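Local coordinates for acetyl xylan esterase (Paenibacillus sp. R4, PDB 6AGQ), which probably removes acetyl groups from xylan and related acetylated substrates as a cold-active alpha/beta-hydrolase esterase, at residues L106-A114 and E310-L321. Residues are numbered along the deposited sequence; the frame is centred on the assembly and turned at random.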
loop_
_atom_site.group_PDB
_atom_site.type_symbol
_atom_site.label_atom_id
_atom_site.label_comp_id
_atom_site.label_asym_id
_atom_site.label_seq_id
_atom_site.Cartn_x
_atom_site.Cartn_y
_atom_site.Cartn_z
ATOM N N LEU A 106 -14.620 -0.616 -35.107
ATOM C CA LEU A 106 -15.194 -1.709 -35.928
ATOM C C LEU A 106 -16.638 -2.164 -35.605
ATOM O O LEU A 106 -17.442 -2.395 -36.487
ATOM C CB LEU A 106 -14.255 -2.936 -35.870
ATOM C CG LEU A 106 -14.831 -4.252 -36.389
ATOM C CD1 LEU A 106 -15.217 -4.176 -37.883
ATOM C CD2 LEU A 106 -13.795 -5.341 -36.116
ATOM N N GLN A 107 -16.873 -2.459 -34.365
ATOM C CA GLN A 107 -18.183 -2.784 -33.842
ATOM C C GLN A 107 -19.277 -1.903 -34.416
ATOM O O GLN A 107 -20.294 -2.406 -34.876
ATOM C CB GLN A 107 -18.248 -2.651 -32.333
ATOM C CG GLN A 107 -16.946 -2.287 -31.620
ATOM C CD GLN A 107 -17.178 -1.955 -30.172
ATOM O OE1 GLN A 107 -18.186 -2.363 -29.589
ATOM N NE2 GLN A 107 -16.260 -1.201 -29.582
ATOM N N TRP A 108 -19.052 -0.586 -34.427
ATOM C CA TRP A 108 -20.044 0.356 -34.968
ATOM C C TRP A 108 -20.180 0.190 -36.449
ATOM O O TRP A 108 -21.305 0.100 -36.913
ATOM C CB TRP A 108 -19.676 1.757 -34.618
ATOM C CG TRP A 108 -19.406 1.891 -33.148
ATOM C CD1 TRP A 108 -18.275 2.351 -32.596
ATOM C CD2 TRP A 108 -20.284 1.544 -32.061
ATOM N NE1 TRP A 108 -18.350 2.293 -31.254
ATOM C CE2 TRP A 108 -19.594 1.848 -30.881
ATOM C CE3 TRP A 108 -21.603 1.039 -31.977
ATOM C CZ2 TRP A 108 -20.142 1.641 -29.600
ATOM C CZ3 TRP A 108 -22.173 0.852 -30.713
ATOM C CH2 TRP A 108 -21.435 1.145 -29.536
ATOM N N ALA A 109 -19.050 0.050 -37.184
ATOM C CA ALA A 109 -19.108 -0.135 -38.605
ATOM C C ALA A 109 -19.799 -1.429 -39.011
ATOM O O ALA A 109 -20.546 -1.474 -39.996
ATOM C CB ALA A 109 -17.715 -0.075 -39.218
ATOM N N SER A 110 -19.564 -2.497 -38.271
ATOM C CA SER A 110 -20.225 -3.753 -38.578
ATOM C C SER A 110 -21.733 -3.686 -38.377
ATOM O O SER A 110 -22.454 -4.458 -38.988
ATOM C CB SER A 110 -19.608 -4.901 -37.761
ATOM O OG SER A 110 -20.195 -4.903 -36.476
ATOM N N MET A 111 -22.231 -2.755 -37.567
ATOM C CA MET A 111 -23.697 -2.498 -37.505
ATOM C C MET A 111 -24.208 -1.536 -38.563
ATOM O O MET A 111 -25.352 -1.040 -38.461
ATOM C CB MET A 111 -24.118 -1.931 -36.136
ATOM C CG MET A 111 -23.678 -2.753 -34.944
ATOM S SD MET A 111 -23.817 -1.835 -33.417
ATOM C CE MET A 111 -25.592 -1.836 -33.163
ATOM N N GLY A 112 -23.378 -1.218 -39.547
ATOM C CA GLY A 112 -23.762 -0.307 -40.634
ATOM C C GLY A 112 -23.670 1.182 -40.286
ATOM O O GLY A 112 -24.386 1.994 -40.833
ATOM N N MET A 113 -22.785 1.548 -39.388
ATOM C CA MET A 113 -22.702 2.931 -38.944
ATOM C C MET A 113 -21.371 3.495 -39.271
ATOM O O MET A 113 -20.391 2.784 -39.344
ATOM C CB MET A 113 -22.912 2.992 -37.446
ATOM C CG MET A 113 -24.361 2.769 -37.079
ATOM S SD MET A 113 -24.605 2.149 -35.412
ATOM C CE MET A 113 -23.557 3.199 -34.392
ATOM N N ALA A 114 -21.324 4.799 -39.442
ATOM C CA ALA A 114 -20.074 5.516 -39.431
ATOM C C ALA A 114 -19.670 5.787 -37.998
ATOM O O ALA A 114 -20.507 5.786 -37.116
ATOM C CB ALA A 114 -20.230 6.817 -40.176
ATOM N N GLU A 310 -20.738 -2.952 -23.560
ATOM C CA GLU A 310 -20.660 -2.757 -24.989
ATOM C C GLU A 310 -21.912 -3.276 -25.669
ATOM O O GLU A 310 -22.538 -2.565 -26.463
ATOM C CB GLU A 310 -19.393 -3.419 -25.544
ATOM C CG GLU A 310 -18.803 -2.661 -26.713
ATOM C CD GLU A 310 -18.023 -1.407 -26.308
ATOM O OE1 GLU A 310 -18.233 -0.873 -25.197
ATOM O OE2 GLU A 310 -17.181 -0.957 -27.111
ATOM N N GLU A 311 -22.278 -4.502 -25.310
ATOM C CA GLU A 311 -23.533 -5.086 -25.700
ATOM C C GLU A 311 -24.762 -4.264 -25.308
ATOM O O GLU A 311 -25.712 -4.201 -26.053
ATOM C CB GLU A 311 -23.689 -6.466 -25.048
ATOM C CG GLU A 311 -24.918 -7.255 -25.523
ATOM C CD GLU A 311 -24.958 -8.703 -25.016
ATOM O OE1 GLU A 311 -26.093 -9.160 -24.678
ATOM O OE2 GLU A 311 -23.873 -9.373 -24.966
ATOM N N ALA A 312 -24.786 -3.731 -24.101
ATOM C CA ALA A 312 -25.916 -2.935 -23.639
ATOM C C ALA A 312 -26.113 -1.688 -24.567
ATOM O O ALA A 312 -27.238 -1.299 -24.861
ATOM C CB ALA A 312 -25.671 -2.504 -22.191
ATOM N N MET A 313 -24.995 -1.086 -25.013
ATOM C CA MET A 313 -25.011 0.100 -25.890
ATOM C C MET A 313 -25.444 -0.259 -27.319
ATOM O O MET A 313 -26.281 0.414 -27.912
ATOM C CB MET A 313 -23.671 0.773 -25.920
ATOM C CG MET A 313 -23.330 1.396 -24.602
ATOM S SD MET A 313 -21.789 2.280 -24.778
ATOM C CE MET A 313 -20.541 1.005 -24.781
ATOM N N MET A 314 -24.931 -1.370 -27.807
ATOM C CA MET A 314 -25.364 -1.940 -29.078
ATOM C C MET A 314 -26.850 -2.126 -29.143
ATOM O O MET A 314 -27.433 -1.633 -30.075
ATOM C CB MET A 314 -24.608 -3.219 -29.409
ATOM C CG MET A 314 -23.135 -2.976 -29.694
ATOM S SD MET A 314 -22.283 -4.551 -29.880
ATOM C CE MET A 314 -20.546 -4.119 -29.731
ATOM N N ARG A 315 -27.470 -2.756 -28.144
ATOM C CA ARG A 315 -28.960 -2.931 -28.101
ATOM C C ARG A 315 -29.731 -1.612 -28.081
ATOM O O ARG A 315 -30.748 -1.458 -28.733
ATOM C CB ARG A 315 -29.400 -3.714 -26.863
ATOM C CG ARG A 315 -28.975 -5.167 -26.830
ATOM C CD ARG A 315 -29.634 -5.957 -25.705
ATOM N NE ARG A 315 -29.099 -7.328 -25.696
ATOM C CZ ARG A 315 -29.532 -8.352 -26.449
ATOM N NH1 ARG A 315 -30.565 -8.232 -27.303
ATOM N NH2 ARG A 315 -28.907 -9.526 -26.345
ATOM N N PHE A 316 -29.256 -0.673 -27.275
ATOM C CA PHE A 316 -29.783 0.667 -27.209
ATOM C C PHE A 316 -29.730 1.405 -28.545
ATOM O O PHE A 316 -30.744 1.971 -28.991
ATOM C CB PHE A 316 -28.987 1.424 -26.139
ATOM C CG PHE A 316 -29.507 2.790 -25.855
ATOM C CD1 PHE A 316 -30.682 2.958 -25.138
ATOM C CD2 PHE A 316 -28.800 3.901 -26.256
ATOM C CE1 PHE A 316 -31.190 4.234 -24.876
ATOM C CE2 PHE A 316 -29.260 5.157 -25.973
ATOM C CZ PHE A 316 -30.455 5.323 -25.286
ATOM N N ILE A 317 -28.551 1.391 -29.162
ATOM C CA ILE A 317 -28.338 1.970 -30.478
ATOM C C ILE A 317 -29.209 1.297 -31.549
ATOM O O ILE A 317 -29.862 1.992 -32.345
ATOM C CB ILE A 317 -26.850 1.975 -30.847
ATOM C CG1 ILE A 317 -26.203 3.123 -30.075
ATOM C CG2 ILE A 317 -26.658 2.136 -32.375
ATOM C CD1 ILE A 317 -24.710 3.041 -29.972
ATOM N N GLU A 318 -29.231 -0.035 -31.565
ATOM C CA GLU A 318 -30.068 -0.765 -32.532
ATOM C C GLU A 318 -31.520 -0.455 -32.352
ATOM O O GLU A 318 -32.239 -0.371 -33.328
ATOM C CB GLU A 318 -29.838 -2.286 -32.453
ATOM C CG GLU A 318 -28.810 -2.824 -33.441
ATOM C CD GLU A 318 -29.494 -3.472 -34.634
ATOM O OE1 GLU A 318 -29.973 -4.626 -34.468
ATOM O OE2 GLU A 318 -29.575 -2.824 -35.706
ATOM N N ALA A 319 -31.984 -0.309 -31.101
ATOM C CA ALA A 319 -33.389 0.001 -30.875
ATOM C C ALA A 319 -33.843 1.379 -31.233
ATOM O O ALA A 319 -35.001 1.566 -31.601
ATOM C CB ALA A 319 -33.755 -0.284 -29.419
ATOM N N TYR A 320 -33.001 2.375 -31.010
ATOM C CA TYR A 320 -33.451 3.786 -30.985
ATOM C C TYR A 320 -32.775 4.735 -31.981
ATOM O O TYR A 320 -33.324 5.779 -32.247
ATOM C CB TYR A 320 -33.315 4.382 -29.561
ATOM C CG TYR A 320 -34.196 3.708 -28.511
ATOM C CD1 TYR A 320 -35.583 3.850 -28.544
ATOM C CD2 TYR A 320 -33.632 2.929 -27.477
ATOM C CE1 TYR A 320 -36.395 3.228 -27.590
ATOM C CE2 TYR A 320 -34.437 2.296 -26.534
ATOM C CZ TYR A 320 -35.809 2.443 -26.600
ATOM O OH TYR A 320 -36.587 1.831 -25.679
ATOM N N LEU A 321 -31.572 4.427 -32.460
ATOM C CA LEU A 321 -30.885 5.338 -33.375
ATOM C C LEU A 321 -31.417 5.041 -34.773
ATOM O O LEU A 321 -32.145 5.867 -35.326
ATOM C CB LEU A 321 -29.386 5.134 -33.361
ATOM C CG LEU A 321 -28.521 6.144 -34.137
ATOM C CD1 LEU A 321 -28.579 7.488 -33.483
ATOM C CD2 LEU A 321 -27.082 5.668 -34.258
HETATM O O HOH W 1 -27.527 -2.642 -37.589
#
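Three methionines, Met-111, Met-113 and Met-314, fill much of the gap between two helices that run roughly parallel, their axes 11.8 Å apart and inclined by 31°. Met-314 reaches across, extended beyond CG, passing its CG 4.0 Å from SD of Met-111 and ending beside Gln-107. Met-111 is bent at its last torsion (chi3 74°) where Met-314 is straight, and its CE lies against the facing side of helix 310-320, 3.4 Å from CG of Glu-318 and close to the carbonyl oxygen of Met-314. Deeper in, the side chains of Trp-108 and Ile-317 cross at about a right angle, CZ3 of Trp-108 3.4 Å from CD1 of Ile-317, while CB of Met-313 sits at the ring's edge. The other branch of Ile-317, CG2, takes SD of Met-113 at 3.7 Å, so this one side chain touches Trp-108 in the helix and Met-113 beyond its end.

Polar links close the seam at two points. NE2 of Gln-107 donates to OE2 of Glu-310 at 2.6 Å, in the amide plane and onto the anti lone pair, with amide and carboxylate nearly coplanar; the amide is tightly packed, its chi1 nearly eclipsed, and its exact placing is doubtful. Towards the other end, a water bridges Met-111 O and Glu-318 OE2. Gly-112, with positive phi, completes a Schellman motif that stops helix 106-110 and turns the chain into strand 114-118.

Both helices pack on the central sheet of the alpha/beta-hydrolase fold: Trp-108 and Ile-317 share Leu-89 of strand 86-92, Met-313 rests on Leu-205 of strand 203-207, and Met-111 also packs on Leu-52 of a neighbouring subunit.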